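Local coordinates for RagB/SusD domain protein (Flavobacterium johnsoniae, PDB 5J5U) that binds chitin and, as a SusD-like protein from a chitin utilization locus, probably holds chitin chains at the outer membrane for uptake, at residues M27-Y33 with R74-E80; Y32-T37 with E67-L72; F45-Y49 with W408-F413; S60-K64 with I433-Q439; G257-S261 with A318-Q322. One frame throughout, in Å; residues are numbered along the deposited sequence.

Interaction 1: M27-Y33 with R74-E80; sequences MSGDGYY and RNVYANE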
# COMPACT_ATOMS: atom_id res chain seq x y z
N MET A 27 -11.85 -4.92 -2.48
CA MET A 27 -10.47 -4.51 -2.28
C MET A 27 -10.29 -3.07 -1.79
O MET A 27 -9.19 -2.70 -1.38
CB MET A 27 -9.67 -4.69 -3.57
CG MET A 27 -9.41 -6.14 -3.91
SD MET A 27 -8.27 -6.26 -5.30
CE MET A 27 -6.73 -5.71 -4.54
N SER A 28 -11.35 -2.25 -1.79
CA SER A 28 -11.22 -0.86 -1.32
C SER A 28 -12.42 -0.39 -0.50
O SER A 28 -12.31 0.54 0.27
CB SER A 28 -11.03 0.09 -2.50
OG SER A 28 -12.23 0.22 -3.24
N GLY A 29 -13.56 -1.04 -0.68
CA GLY A 29 -14.78 -0.63 0.01
C GLY A 29 -15.06 -1.38 1.30
O GLY A 29 -16.10 -1.15 1.94
N ASP A 30 -14.18 -2.30 1.68
CA ASP A 30 -14.35 -3.01 2.94
C ASP A 30 -13.70 -2.15 4.03
O ASP A 30 -12.47 -2.18 4.22
CB ASP A 30 -13.72 -4.41 2.90
CG ASP A 30 -14.14 -5.28 4.09
OD1 ASP A 30 -14.64 -4.72 5.09
OD2 ASP A 30 -13.92 -6.51 4.03
N GLY A 31 -14.52 -1.34 4.69
CA GLY A 31 -14.05 -0.42 5.70
C GLY A 31 -13.49 -1.15 6.90
O GLY A 31 -12.69 -0.60 7.65
N TYR A 32 -13.93 -2.40 7.06
CA TYR A 32 -13.49 -3.21 8.19
C TYR A 32 -11.96 -3.38 8.23
O TYR A 32 -11.36 -3.16 9.28
CB TYR A 32 -14.19 -4.58 8.18
CG TYR A 32 -13.92 -5.41 9.41
CD1 TYR A 32 -12.99 -6.45 9.39
CD2 TYR A 32 -14.57 -5.13 10.61
CE1 TYR A 32 -12.74 -7.19 10.52
CE2 TYR A 32 -14.32 -5.87 11.74
CZ TYR A 32 -13.40 -6.89 11.70
OH TYR A 32 -13.15 -7.62 12.83
N TYR A 33 -11.31 -3.72 7.12
CA TYR A 33 -9.84 -3.83 7.21
C TYR A 33 -9.10 -2.64 6.67
O TYR A 33 -7.90 -2.51 6.92
CB TYR A 33 -9.30 -5.12 6.55
CG TYR A 33 -9.37 -5.25 5.05
CD1 TYR A 33 -8.51 -4.55 4.22
CD2 TYR A 33 -10.27 -6.13 4.47
CE1 TYR A 33 -8.57 -4.70 2.81
CE2 TYR A 33 -10.34 -6.30 3.10
CZ TYR A 33 -9.49 -5.59 2.28
OH TYR A 33 -9.57 -5.78 0.92
N ARG A 74 -9.18 -12.42 8.04
CA ARG A 74 -10.56 -12.86 8.10
C ARG A 74 -11.37 -12.42 6.89
O ARG A 74 -12.11 -13.23 6.32
CB ARG A 74 -11.21 -12.32 9.37
CG ARG A 74 -12.72 -12.36 9.32
CD ARG A 74 -13.29 -11.66 10.54
NE ARG A 74 -14.70 -12.01 10.73
CZ ARG A 74 -15.72 -11.34 10.22
NH1 ARG A 74 -15.52 -10.25 9.48
NH2 ARG A 74 -16.97 -11.76 10.45
N ASN A 75 -11.20 -11.17 6.45
CA ASN A 75 -12.05 -10.69 5.37
C ASN A 75 -11.56 -11.10 3.99
O ASN A 75 -12.37 -11.34 3.08
CB ASN A 75 -12.24 -9.18 5.45
CG ASN A 75 -13.37 -8.80 6.41
OD1 ASN A 75 -13.64 -9.50 7.38
ND2 ASN A 75 -14.07 -7.73 6.09
N VAL A 76 -10.26 -11.21 3.82
CA VAL A 76 -9.77 -11.73 2.56
C VAL A 76 -10.22 -13.19 2.37
O VAL A 76 -10.74 -13.54 1.32
CB VAL A 76 -8.22 -11.63 2.45
CG1 VAL A 76 -7.70 -12.58 1.39
CG2 VAL A 76 -7.81 -10.20 2.13
N TYR A 77 -10.10 -14.03 3.40
CA TYR A 77 -10.53 -15.40 3.21
C TYR A 77 -12.06 -15.53 3.14
O TYR A 77 -12.56 -16.38 2.43
CB TYR A 77 -9.96 -16.30 4.30
CG TYR A 77 -8.49 -16.56 4.08
CD1 TYR A 77 -8.04 -17.18 2.91
CD2 TYR A 77 -7.55 -16.17 5.02
CE1 TYR A 77 -6.68 -17.42 2.70
CE2 TYR A 77 -6.20 -16.40 4.81
CZ TYR A 77 -5.77 -17.01 3.65
OH TYR A 77 -4.43 -17.21 3.48
N ALA A 78 -12.80 -14.70 3.87
CA ALA A 78 -14.26 -14.80 3.81
C ALA A 78 -14.84 -14.30 2.47
O ALA A 78 -15.72 -14.93 1.90
CB ALA A 78 -14.88 -14.05 4.96
N ASN A 79 -14.31 -13.20 1.94
CA ASN A 79 -14.98 -12.52 0.83
C ASN A 79 -14.28 -12.64 -0.51
O ASN A 79 -14.94 -12.84 -1.52
CB ASN A 79 -15.18 -11.03 1.14
CG ASN A 79 -16.04 -10.79 2.37
OD1 ASN A 79 -16.97 -11.56 2.64
ND2 ASN A 79 -15.73 -9.72 3.12
N GLU A 80 -12.96 -12.45 -0.52
CA GLU A 80 -12.24 -12.16 -1.78
C GLU A 80 -11.65 -13.38 -2.49
O GLU A 80 -11.98 -13.63 -3.64
CB GLU A 80 -11.14 -11.13 -1.52
CG GLU A 80 -11.69 -9.79 -1.00
CD GLU A 80 -10.61 -8.82 -0.55
OE1 GLU A 80 -9.42 -9.00 -0.91
OE2 GLU A 80 -10.96 -7.86 0.17
O HOH W 1 -13.31 -8.20 1.69
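Tyr33 and Asn75 lie 7.4 Å apart at their CA atoms and Met27 and Glu80 7.9 Å, so the break between helices 16-29 and 31-45 rests against the flank of helix 66-90. Asp30, in that break, is the N-cap of helix 31-45, with OD1 taking the N-H of Tyr32 at 3.1 Å from the anti side, tilted out of the carboxylate plane. With CG anti to the backbone N (chi1 -167°), OD2 faces Asn75 ND2; the modelled 2.4 Å between them is too short to trust, though the direction suits an N-H donor. The Asn75 amide lies nearly parallel to the Tyr32 ring, 19° off, the side chains crossing at about a right angle, with ND2 3.7 Å from Tyr32 CD1. Further along helix 66-90, Glu80 OE2 accepts from Tyr33 OH at 2.6 Å, on its syn lone pair. Arg114 of helix 98-119 binds both Glu80 OE1 and Tyr33 OH. The two acids, 5.0 Å apart from Asp30 OD2 to Glu80 OE2, are bridged by a water that donates to both and accepts from Asn79 ND2, and Arg114 probably favours the charged form of Glu80 in this buried place.

Interaction 2: Y32-T37 with E67-L72; sequences YYQHRT and EYATAL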
# COMPACT_ATOMS: atom_id res chain seq x y z
N TYR A 32 -13.93 -2.40 7.06
CA TYR A 32 -13.49 -3.21 8.19
C TYR A 32 -11.96 -3.38 8.23
O TYR A 32 -11.36 -3.16 9.28
CB TYR A 32 -14.19 -4.58 8.18
CG TYR A 32 -13.92 -5.41 9.41
CD1 TYR A 32 -12.99 -6.45 9.39
CD2 TYR A 32 -14.57 -5.13 10.61
CE1 TYR A 32 -12.74 -7.19 10.52
CE2 TYR A 32 -14.32 -5.87 11.74
CZ TYR A 32 -13.40 -6.89 11.70
OH TYR A 32 -13.15 -7.62 12.83
N TYR A 33 -11.31 -3.72 7.12
CA TYR A 33 -9.84 -3.83 7.21
C TYR A 33 -9.10 -2.64 6.67
O TYR A 33 -7.90 -2.51 6.92
CB TYR A 33 -9.30 -5.12 6.55
CG TYR A 33 -9.37 -5.25 5.05
CD1 TYR A 33 -8.51 -4.55 4.22
CD2 TYR A 33 -10.27 -6.13 4.47
CE1 TYR A 33 -8.57 -4.70 2.81
CE2 TYR A 33 -10.34 -6.30 3.10
CZ TYR A 33 -9.49 -5.59 2.28
OH TYR A 33 -9.57 -5.78 0.92
N GLN A 34 -9.77 -1.76 5.93
CA GLN A 34 -9.13 -0.49 5.58
C GLN A 34 -8.89 0.30 6.85
O GLN A 34 -7.85 0.95 7.01
CB GLN A 34 -9.98 0.33 4.60
CG GLN A 34 -10.06 -0.24 3.22
CD GLN A 34 -8.72 -0.22 2.49
OE1 GLN A 34 -7.81 0.56 2.83
NE2 GLN A 34 -8.58 -1.08 1.50
N HIS A 35 -9.85 0.23 7.75
CA HIS A 35 -9.72 0.94 9.01
C HIS A 35 -8.63 0.29 9.86
O HIS A 35 -7.78 0.98 10.44
CB HIS A 35 -11.08 0.96 9.75
CG HIS A 35 -11.14 1.93 10.89
ND1 HIS A 35 -12.23 2.01 11.74
CD2 HIS A 35 -10.26 2.86 11.32
CE1 HIS A 35 -12.00 2.95 12.65
NE2 HIS A 35 -10.82 3.48 12.41
N ARG A 36 -8.64 -1.03 9.95
CA ARG A 36 -7.77 -1.72 10.90
C ARG A 36 -6.36 -2.01 10.35
O ARG A 36 -5.36 -1.79 11.03
CB ARG A 36 -8.45 -3.01 11.36
CG ARG A 36 -9.67 -2.77 12.24
CD ARG A 36 -10.61 -4.00 12.31
NE ARG A 36 -11.72 -3.75 13.23
CZ ARG A 36 -12.80 -3.02 12.94
NH1 ARG A 36 -12.91 -2.47 11.74
NH2 ARG A 36 -13.75 -2.82 13.84
N THR A 37 -6.26 -2.46 9.10
CA THR A 37 -4.97 -2.87 8.56
C THR A 37 -4.24 -1.74 7.85
O THR A 37 -3.03 -1.61 7.98
CB THR A 37 -5.11 -4.04 7.58
OG1 THR A 37 -6.00 -5.01 8.13
CG2 THR A 37 -3.76 -4.69 7.35
N GLU A 67 -8.51 -8.50 16.90
CA GLU A 67 -9.41 -8.17 15.81
C GLU A 67 -8.72 -7.27 14.79
O GLU A 67 -8.92 -7.42 13.57
CB GLU A 67 -10.66 -7.49 16.36
CG GLU A 67 -11.63 -7.08 15.29
CD GLU A 67 -12.69 -6.12 15.78
OE1 GLU A 67 -12.32 -4.95 16.01
OE2 GLU A 67 -13.88 -6.50 15.90
N TYR A 68 -7.90 -6.33 15.29
CA TYR A 68 -7.26 -5.36 14.41
C TYR A 68 -6.20 -6.04 13.60
O TYR A 68 -6.09 -5.83 12.40
CB TYR A 68 -6.69 -4.17 15.18
CG TYR A 68 -7.72 -3.28 15.86
CD1 TYR A 68 -9.09 -3.49 15.69
CD2 TYR A 68 -7.32 -2.17 16.64
CE1 TYR A 68 -10.04 -2.66 16.30
CE2 TYR A 68 -8.27 -1.32 17.26
CZ TYR A 68 -9.62 -1.58 17.08
OH TYR A 68 -10.58 -0.78 17.67
N ALA A 69 -5.42 -6.90 14.25
CA ALA A 69 -4.35 -7.61 13.58
C ALA A 69 -4.86 -8.70 12.62
O ALA A 69 -4.17 -8.99 11.64
CB ALA A 69 -3.40 -8.23 14.61
N THR A 70 -6.05 -9.28 12.87
CA THR A 70 -6.51 -10.37 12.01
C THR A 70 -7.61 -9.99 11.02
O THR A 70 -8.06 -10.85 10.24
CB THR A 70 -7.02 -11.56 12.84
OG1 THR A 70 -8.19 -11.17 13.58
CG2 THR A 70 -5.94 -12.07 13.79
N ALA A 71 -8.03 -8.73 11.03
CA ALA A 71 -9.09 -8.25 10.12
C ALA A 71 -8.82 -8.51 8.61
O ALA A 71 -9.72 -8.97 7.88
CB ALA A 71 -9.31 -6.76 10.36
N LEU A 72 -7.61 -8.19 8.14
CA LEU A 72 -7.24 -8.51 6.75
C LEU A 72 -7.39 -10.02 6.48
O LEU A 72 -8.04 -10.42 5.52
CB LEU A 72 -5.80 -8.06 6.46
CG LEU A 72 -5.29 -8.18 5.02
CD1 LEU A 72 -6.05 -7.22 4.13
CD2 LEU A 72 -3.80 -7.90 4.94
O HOH W 2 -10.97 -9.68 12.68
O HOH W 3 -5.17 -6.77 9.78
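Glu67 OE1 is gripped by two nitrogens of Arg36: NE at 3.1 Å, a salt bridge, and NH2 more weakly at 3.4 Å. Glu67 OE1 lies near the guanidinium plane, yet Arg36 NE meets it from above the carboxylate plane, 67° out. The Arg36 chain, extended from CG to NE (chi3 177°), carries the guanidinium out to this acid. The third nitrogen, NH1, turns back to its own helix and bonds to Tyr32 O at 3.0 Å, on a carbonyl lone pair, which fixes the guanidinium's rotation. Tyr32 CE2 lies over the centre of the guanidinium, and Arg36 CD over the centre of the tyrosine ring. Ala71 is the knob in a hole formed by Tyr32, Tyr33, Arg36 and Thr37, its CB 3.5 Å from Tyr32 CE1. Leu72 CD1 makes a CH-pi contact over one face of Tyr33, 3.9 Å from the ring centroid. A water joins Thr37 OG1, at 2.6 Å, to Tyr68 O and Leu72 N. The axes of segments 32-37 and 67-72 approach to 8.1 Å with a signed crossing angle of -128°. Tyr68 touches Tyr41 further along helix 31-45, and Leu72 reaches Ile118 and Tyr119 of helix 98-119, which backs the crossing.

Interaction 3: F45-Y49 with W408-F413; sequences FVQHY and WITYLF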
# COMPACT_ATOMS: atom_id res chain seq x y z
N PHE A 45 2.24 2.34 12.03
CA PHE A 45 3.58 1.74 12.05
C PHE A 45 4.55 2.60 11.22
O PHE A 45 5.68 2.85 11.63
CB PHE A 45 3.61 0.30 11.49
CG PHE A 45 2.89 -0.72 12.33
CD1 PHE A 45 2.43 -0.44 13.61
CD2 PHE A 45 2.69 -2.00 11.82
CE1 PHE A 45 1.78 -1.40 14.36
CE2 PHE A 45 2.02 -2.98 12.56
CZ PHE A 45 1.57 -2.68 13.84
N VAL A 46 4.12 3.01 10.04
CA VAL A 46 5.03 3.70 9.13
C VAL A 46 4.86 5.24 9.27
O VAL A 46 5.45 6.00 8.53
CB VAL A 46 4.82 3.20 7.67
CG1 VAL A 46 3.66 3.96 6.97
CG2 VAL A 46 6.10 3.27 6.88
N GLN A 47 4.11 5.66 10.29
CA GLN A 47 3.98 7.05 10.68
C GLN A 47 3.48 7.93 9.53
O GLN A 47 3.95 9.06 9.32
CB GLN A 47 5.31 7.55 11.23
CG GLN A 47 5.80 6.71 12.41
CD GLN A 47 7.03 7.30 13.14
OE1 GLN A 47 7.82 8.07 12.57
NE2 GLN A 47 7.20 6.92 14.41
N HIS A 48 2.53 7.40 8.77
CA HIS A 48 1.73 8.20 7.89
C HIS A 48 0.79 9.10 8.73
O HIS A 48 0.55 10.26 8.38
CB HIS A 48 0.90 7.31 6.96
CG HIS A 48 1.62 6.92 5.70
ND1 HIS A 48 1.12 5.98 4.83
CD2 HIS A 48 2.79 7.34 5.18
CE1 HIS A 48 1.95 5.84 3.81
NE2 HIS A 48 2.98 6.65 4.01
N TYR A 49 0.25 8.57 9.83
CA TYR A 49 -0.74 9.32 10.63
C TYR A 49 -0.50 9.33 12.14
O TYR A 49 0.09 8.38 12.71
CB TYR A 49 -2.15 8.75 10.41
CG TYR A 49 -2.50 8.41 8.98
CD1 TYR A 49 -2.91 9.39 8.09
CD2 TYR A 49 -2.47 7.10 8.53
CE1 TYR A 49 -3.26 9.09 6.80
CE2 TYR A 49 -2.83 6.77 7.22
CZ TYR A 49 -3.22 7.78 6.35
OH TYR A 49 -3.57 7.48 5.05
N TRP A 408 7.20 6.18 -0.03
CA TRP A 408 6.48 6.33 1.22
C TRP A 408 5.43 7.44 1.09
O TRP A 408 4.33 7.35 1.65
CB TRP A 408 7.48 6.59 2.36
CG TRP A 408 6.87 6.91 3.67
CD1 TRP A 408 6.18 6.06 4.48
CD2 TRP A 408 6.90 8.17 4.35
NE1 TRP A 408 5.77 6.71 5.62
CE2 TRP A 408 6.21 8.01 5.56
CE3 TRP A 408 7.46 9.42 4.05
CZ2 TRP A 408 6.05 9.05 6.48
CZ3 TRP A 408 7.31 10.45 4.96
CH2 TRP A 408 6.62 10.26 6.16
N ILE A 409 5.76 8.47 0.30
CA ILE A 409 4.79 9.53 0.05
C ILE A 409 3.75 9.07 -0.97
O ILE A 409 2.56 9.29 -0.80
CB ILE A 409 5.48 10.83 -0.42
CG1 ILE A 409 6.35 11.38 0.72
CG2 ILE A 409 4.45 11.87 -0.82
CD1 ILE A 409 7.11 12.64 0.39
N THR A 410 4.22 8.38 -2.00
CA THR A 410 3.36 7.87 -3.05
C THR A 410 2.35 6.84 -2.52
O THR A 410 1.20 6.80 -2.99
CB THR A 410 4.24 7.26 -4.18
OG1 THR A 410 4.83 8.34 -4.92
CG2 THR A 410 3.44 6.40 -5.13
N TYR A 411 2.76 6.06 -1.52
CA TYR A 411 1.90 5.04 -0.92
C TYR A 411 0.99 5.55 0.16
O TYR A 411 0.40 4.76 0.89
CB TYR A 411 2.74 3.91 -0.33
CG TYR A 411 3.37 2.99 -1.33
CD1 TYR A 411 2.67 2.51 -2.44
CD2 TYR A 411 4.69 2.61 -1.20
CE1 TYR A 411 3.26 1.67 -3.37
CE2 TYR A 411 5.29 1.77 -2.10
CZ TYR A 411 4.59 1.30 -3.18
OH TYR A 411 5.22 0.46 -4.08
N LEU A 412 0.88 6.87 0.28
CA LEU A 412 -0.07 7.45 1.24
C LEU A 412 -1.48 7.00 0.88
O LEU A 412 -1.80 6.89 -0.30
CB LEU A 412 0.05 8.97 1.26
CG LEU A 412 -0.65 9.68 2.41
CD1 LEU A 412 -0.04 9.21 3.71
CD2 LEU A 412 -0.54 11.23 2.26
N PHE A 413 -2.30 6.70 1.89
CA PHE A 413 -3.63 6.10 1.73
C PHE A 413 -3.59 4.63 1.25
O PHE A 413 -4.62 3.97 1.20
CB PHE A 413 -4.50 6.93 0.77
CG PHE A 413 -4.51 8.39 1.10
CD1 PHE A 413 -4.72 8.82 2.39
CD2 PHE A 413 -4.24 9.34 0.11
CE1 PHE A 413 -4.70 10.17 2.70
CE2 PHE A 413 -4.23 10.68 0.41
CZ PHE A 413 -4.46 11.11 1.70
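The Schellman motif that ends helix 31-45, with Gln47 at positive phi as its C-prime residue, packs against Trp408 in the last turn of helix 399-410. Trp408 NE1 donates to Val46 O at 3.0 Å, tilted 32° from the carbonyl plane, while Gln47 O lies at the edge of the indole. His48 answers in the other direction: its NE2 donates to Trp408 O at 2.8 Å, and Ser415 takes up ND1. Two ring nitrogens and two helix-end carbonyls are thus matched at a buried junction between helix termini. The imidazole is clamped between Val46 CG1 over one face and Leu412 CD1 over the other, the latter a CH-pi contact 3.5 Å from the ring centroid. Leu412 CG, anti to its own N (chi1 -167°), brings that methyl round to the histidine. The imidazole and the indole's five-membered ring meet obliquely, planes 35° apart. Tyr49 OH stands 3.2 Å from Phe413 CD1, and Phe260 of strand 259-260 packs on Tyr49, Leu412 and Phe413.

Interaction 4: S60-K64 with I433-Q439; sequences SKFKK and ITNSDSQ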
# COMPACT_ATOMS: atom_id res chain seq x y z
N SER A 60 0.31 3.69 16.41
CA SER A 60 1.45 4.55 16.60
C SER A 60 2.34 4.06 17.76
O SER A 60 3.55 3.94 17.62
CB SER A 60 0.95 5.98 16.84
OG SER A 60 1.95 6.91 16.53
N LYS A 61 1.72 3.71 18.89
CA LYS A 61 2.47 3.29 20.08
C LYS A 61 2.74 1.77 20.17
O LYS A 61 3.55 1.35 20.99
CB LYS A 61 1.74 3.73 21.35
CG LYS A 61 1.60 5.22 21.48
CD LYS A 61 1.16 5.63 22.89
CE LYS A 61 -0.21 5.14 23.25
NZ LYS A 61 -0.68 5.71 24.58
N PHE A 62 2.08 0.98 19.32
CA PHE A 62 2.20 -0.49 19.26
C PHE A 62 1.48 -1.22 20.43
O PHE A 62 2.09 -1.65 21.40
CB PHE A 62 3.67 -0.93 19.21
CG PHE A 62 4.50 -0.12 18.22
CD1 PHE A 62 3.93 0.36 17.04
CD2 PHE A 62 5.84 0.16 18.49
CE1 PHE A 62 4.66 1.10 16.15
CE2 PHE A 62 6.60 0.88 17.61
CZ PHE A 62 6.02 1.37 16.43
N LYS A 63 0.17 -1.35 20.31
CA LYS A 63 -0.61 -2.15 21.23
C LYS A 63 -1.46 -3.16 20.44
O LYS A 63 -2.00 -2.84 19.39
CB LYS A 63 -1.51 -1.26 22.10
CG LYS A 63 -0.76 -0.35 23.03
CD LYS A 63 -1.70 0.30 24.03
CE LYS A 63 -0.95 1.31 24.89
NZ LYS A 63 -1.88 1.91 25.86
N LYS A 64 -1.53 -4.39 20.94
CA LYS A 64 -2.22 -5.47 20.24
C LYS A 64 -3.71 -5.49 20.49
O LYS A 64 -4.15 -5.39 21.63
CB LYS A 64 -1.66 -6.84 20.64
CG LYS A 64 -0.20 -6.99 20.45
CD LYS A 64 0.14 -8.43 20.16
CE LYS A 64 0.10 -9.29 21.40
NZ LYS A 64 0.83 -10.59 21.18
N ILE A 433 9.75 5.76 18.80
CA ILE A 433 8.61 5.67 19.70
C ILE A 433 9.10 5.38 21.12
O ILE A 433 9.64 4.31 21.39
CB ILE A 433 7.61 4.58 19.21
CG1 ILE A 433 7.01 4.99 17.84
CG2 ILE A 433 6.51 4.32 20.23
CD1 ILE A 433 6.14 6.24 17.92
N THR A 434 8.89 6.32 22.04
CA THR A 434 9.46 6.17 23.38
C THR A 434 8.38 6.06 24.45
O THR A 434 8.68 5.95 25.64
CB THR A 434 10.40 7.36 23.74
OG1 THR A 434 9.70 8.61 23.58
CG2 THR A 434 11.67 7.36 22.87
N ASN A 435 7.12 6.01 24.02
CA ASN A 435 6.00 5.82 24.95
C ASN A 435 6.21 4.66 25.91
O ASN A 435 6.59 3.54 25.50
CB ASN A 435 4.70 5.61 24.17
CG ASN A 435 4.41 6.74 23.23
OD1 ASN A 435 5.05 6.88 22.18
ND2 ASN A 435 3.48 7.60 23.62
N SER A 436 5.96 4.90 27.19
CA SER A 436 6.28 3.93 28.22
C SER A 436 5.33 2.74 28.17
O SER A 436 5.63 1.67 28.70
CB SER A 436 6.24 4.60 29.59
OG SER A 436 4.91 4.96 29.91
N ASP A 437 4.18 2.94 27.54
CA ASP A 437 3.19 1.87 27.40
C ASP A 437 3.28 1.16 26.05
O ASP A 437 2.37 0.41 25.70
CB ASP A 437 1.76 2.40 27.61
CG ASP A 437 1.43 3.61 26.72
OD1 ASP A 437 2.37 4.29 26.23
OD2 ASP A 437 0.22 3.91 26.53
N SER A 438 4.34 1.39 25.29
CA SER A 438 4.54 0.62 24.06
C SER A 438 4.81 -0.87 24.35
O SER A 438 5.79 -1.23 25.01
CB SER A 438 5.67 1.20 23.24
OG SER A 438 5.83 0.49 22.02
N GLN A 439 3.96 -1.75 23.83
CA GLN A 439 4.09 -3.17 24.18
C GLN A 439 5.34 -3.79 23.57
O GLN A 439 5.74 -4.86 23.98
CB GLN A 439 2.82 -3.96 23.77
CG GLN A 439 1.63 -3.71 24.73
CD GLN A 439 0.25 -4.18 24.21
OE1 GLN A 439 0.14 -4.94 23.23
NE2 GLN A 439 -0.81 -3.70 24.86
O HOH W 4 1.91 7.20 25.91
O HOH W 5 -3.27 -4.62 23.95
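Lys61 reaches from the end of helix 53-60 to a type I beta turn, Asn435 to Ser438, and into a salt-bridge network. From CB the chain runs out to CG, 3.6 Å from Asn435 CG, and then CD passes close by Asn435 ND2. A bend at chi3 (-64°) swings CE toward Asp437, and NZ closes on Asp437 OD2 at 2.8 Å, on the syn lone pair of that oxygen. Lys63 NZ meets Asp437 OD2 too, at 3.0 Å, but from above the carboxylate plane. Glu57 also bridges to both lysines, so two acids probably balance the two ammonium groups. A water links Lys61 NZ, Asp437 OD1 and Asn435 ND2, which also hydrogen-bonds to Gly305 O. On the backbone, Ser438 OG donates to Lys61 O at 2.6 Å, nearly along the C=O axis, while Phe62 CZ packs 4.0 Å from Ile433 CG1. Gln439 N bonds to Phe62 O at 3.1 Å. The extended Gln439 side chain lies across Lys63, and OE1 takes Lys64 N at 2.9 Å, the donor 41° above the amide carbonyl plane.

Interaction 5: G257-S261 with A318-Q322; sequences GDHFS and ASGIQ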
# COMPACT_ATOMS: atom_id res chain seq x y z
N GLY A 257 -10.58 12.66 13.50
CA GLY A 257 -9.54 12.92 14.47
C GLY A 257 -8.15 12.56 14.00
O GLY A 257 -7.18 12.73 14.74
N ASP A 258 -8.03 12.09 12.76
CA ASP A 258 -6.72 11.72 12.25
C ASP A 258 -6.03 12.92 11.61
O ASP A 258 -6.67 13.70 10.90
CB ASP A 258 -6.81 10.59 11.21
CG ASP A 258 -7.25 9.26 11.82
OD1 ASP A 258 -6.50 8.68 12.65
OD2 ASP A 258 -8.36 8.79 11.45
N HIS A 259 -4.72 13.06 11.88
CA HIS A 259 -3.85 14.04 11.23
C HIS A 259 -2.71 13.32 10.56
O HIS A 259 -2.43 12.17 10.88
CB HIS A 259 -3.26 15.04 12.22
CG HIS A 259 -4.27 15.72 13.10
ND1 HIS A 259 -4.53 17.08 13.02
CD2 HIS A 259 -5.07 15.24 14.08
CE1 HIS A 259 -5.44 17.40 13.92
NE2 HIS A 259 -5.79 16.30 14.57
N PHE A 260 -2.02 14.01 9.66
CA PHE A 260 -0.77 13.49 9.12
C PHE A 260 0.31 13.59 10.19
O PHE A 260 0.23 14.43 11.10
CB PHE A 260 -0.35 14.23 7.84
CG PHE A 260 -1.33 14.06 6.71
CD1 PHE A 260 -1.73 12.80 6.31
CD2 PHE A 260 -1.84 15.16 6.03
CE1 PHE A 260 -2.63 12.62 5.29
CE2 PHE A 260 -2.75 14.98 4.99
CZ PHE A 260 -3.14 13.71 4.62
N SER A 261 1.29 12.71 10.14
CA SER A 261 2.31 12.73 11.17
C SER A 261 3.28 13.90 10.99
O SER A 261 3.43 14.42 9.89
CB SER A 261 3.07 11.41 11.18
OG SER A 261 3.97 11.35 10.09
N ALA A 318 -2.60 21.87 15.12
CA ALA A 318 -2.01 20.92 14.19
C ALA A 318 -2.78 20.90 12.86
O ALA A 318 -4.01 21.02 12.84
CB ALA A 318 -1.95 19.50 14.82
N SER A 319 -2.05 20.76 11.76
CA SER A 319 -2.67 20.58 10.45
C SER A 319 -3.59 19.38 10.44
O SER A 319 -3.35 18.38 11.13
CB SER A 319 -1.61 20.40 9.35
OG SER A 319 -0.94 21.61 9.04
N GLY A 320 -4.62 19.47 9.60
CA GLY A 320 -5.59 18.41 9.41
C GLY A 320 -5.51 17.78 8.02
O GLY A 320 -4.52 17.91 7.31
N ILE A 321 -6.57 17.08 7.64
CA ILE A 321 -6.57 16.40 6.36
C ILE A 321 -7.64 17.00 5.48
O ILE A 321 -8.76 17.20 5.93
CB ILE A 321 -6.80 14.88 6.53
CG1 ILE A 321 -5.63 14.26 7.30
CG2 ILE A 321 -7.00 14.22 5.17
CD1 ILE A 321 -5.89 12.84 7.81
N GLN A 322 -7.27 17.31 4.24
CA GLN A 322 -8.21 17.93 3.31
C GLN A 322 -9.44 17.05 3.17
O GLN A 322 -9.32 15.83 3.03
CB GLN A 322 -7.56 18.18 1.95
CG GLN A 322 -6.52 19.32 1.93
CD GLN A 322 -7.16 20.71 1.82
OE1 GLN A 322 -8.38 20.86 1.97
NE2 GLN A 322 -6.34 21.72 1.54
O HOH W 6 -2.38 16.63 9.09
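His259 has CG anti to its carbonyl carbon (chi1 -52°), which swings the imidazole toward Ser319, and Phe260, at a similar chi1 of -63°, brings its ring against Ile321. The two side chains, leaving neighbouring strand residues, thus take hold of consecutive parts of segment 318-322. His259 ND1 donates to Ser319 O at 2.6 Å, a short and nearly straight bond that lies in the imidazole plane but comes in above the plane of the carbonyl. The other nitrogen, NE2, is hydrogen-bonded to Arg308 NE, so both nitrogens have partners and the ring's rotation is set. Ala318 CB sits 4.0 Å from His259 ND1. On the other side of the backbone, Ile321 CG1 lies over one face of Phe260, offset toward the rim and 3.8 Å from the centroid, a CH-pi contact in which the side chains cross at about a right angle. Ile321 CD1 reaches further, to 3.3 Å from Asp258 O. At the middle, where the CA atoms of His259 and Gly320 are 5.0 Å apart, the backbones are joined by water: it accepts from Phe260 N at 2.7 Å and donates to Gly320 O and, weakly, to Ser319 O. Strand 259-260 pairs with 49-50 and strand 320-321 with 280-281. The contact therefore joins two separate two-stranded antiparallel sheets, small strand elements set among the loops and helices of a largely helical SusD-like fold.

In the fold
From the N terminus, interaction 1 closes the first loop, bringing the junction of helices 16-29 and 31-45 onto helix 66-90; interaction 2 is nested inside it, sharing Tyr32 and Tyr33. Interactions 3 and 4 begin within that loop and close some 360 residues later, so each crosses interactions 1 and 2, and they also cross each other. They tie the N-terminal helices to the end of helix 399-410 and to the loop after helix 415-425, and touch where Phe45 meets Phe62. Interaction 5 comes after interactions 1 and 2 in series but is nested inside 3 and 4. It joins interaction 3 directly, through Gln47 and His48 against Ser261.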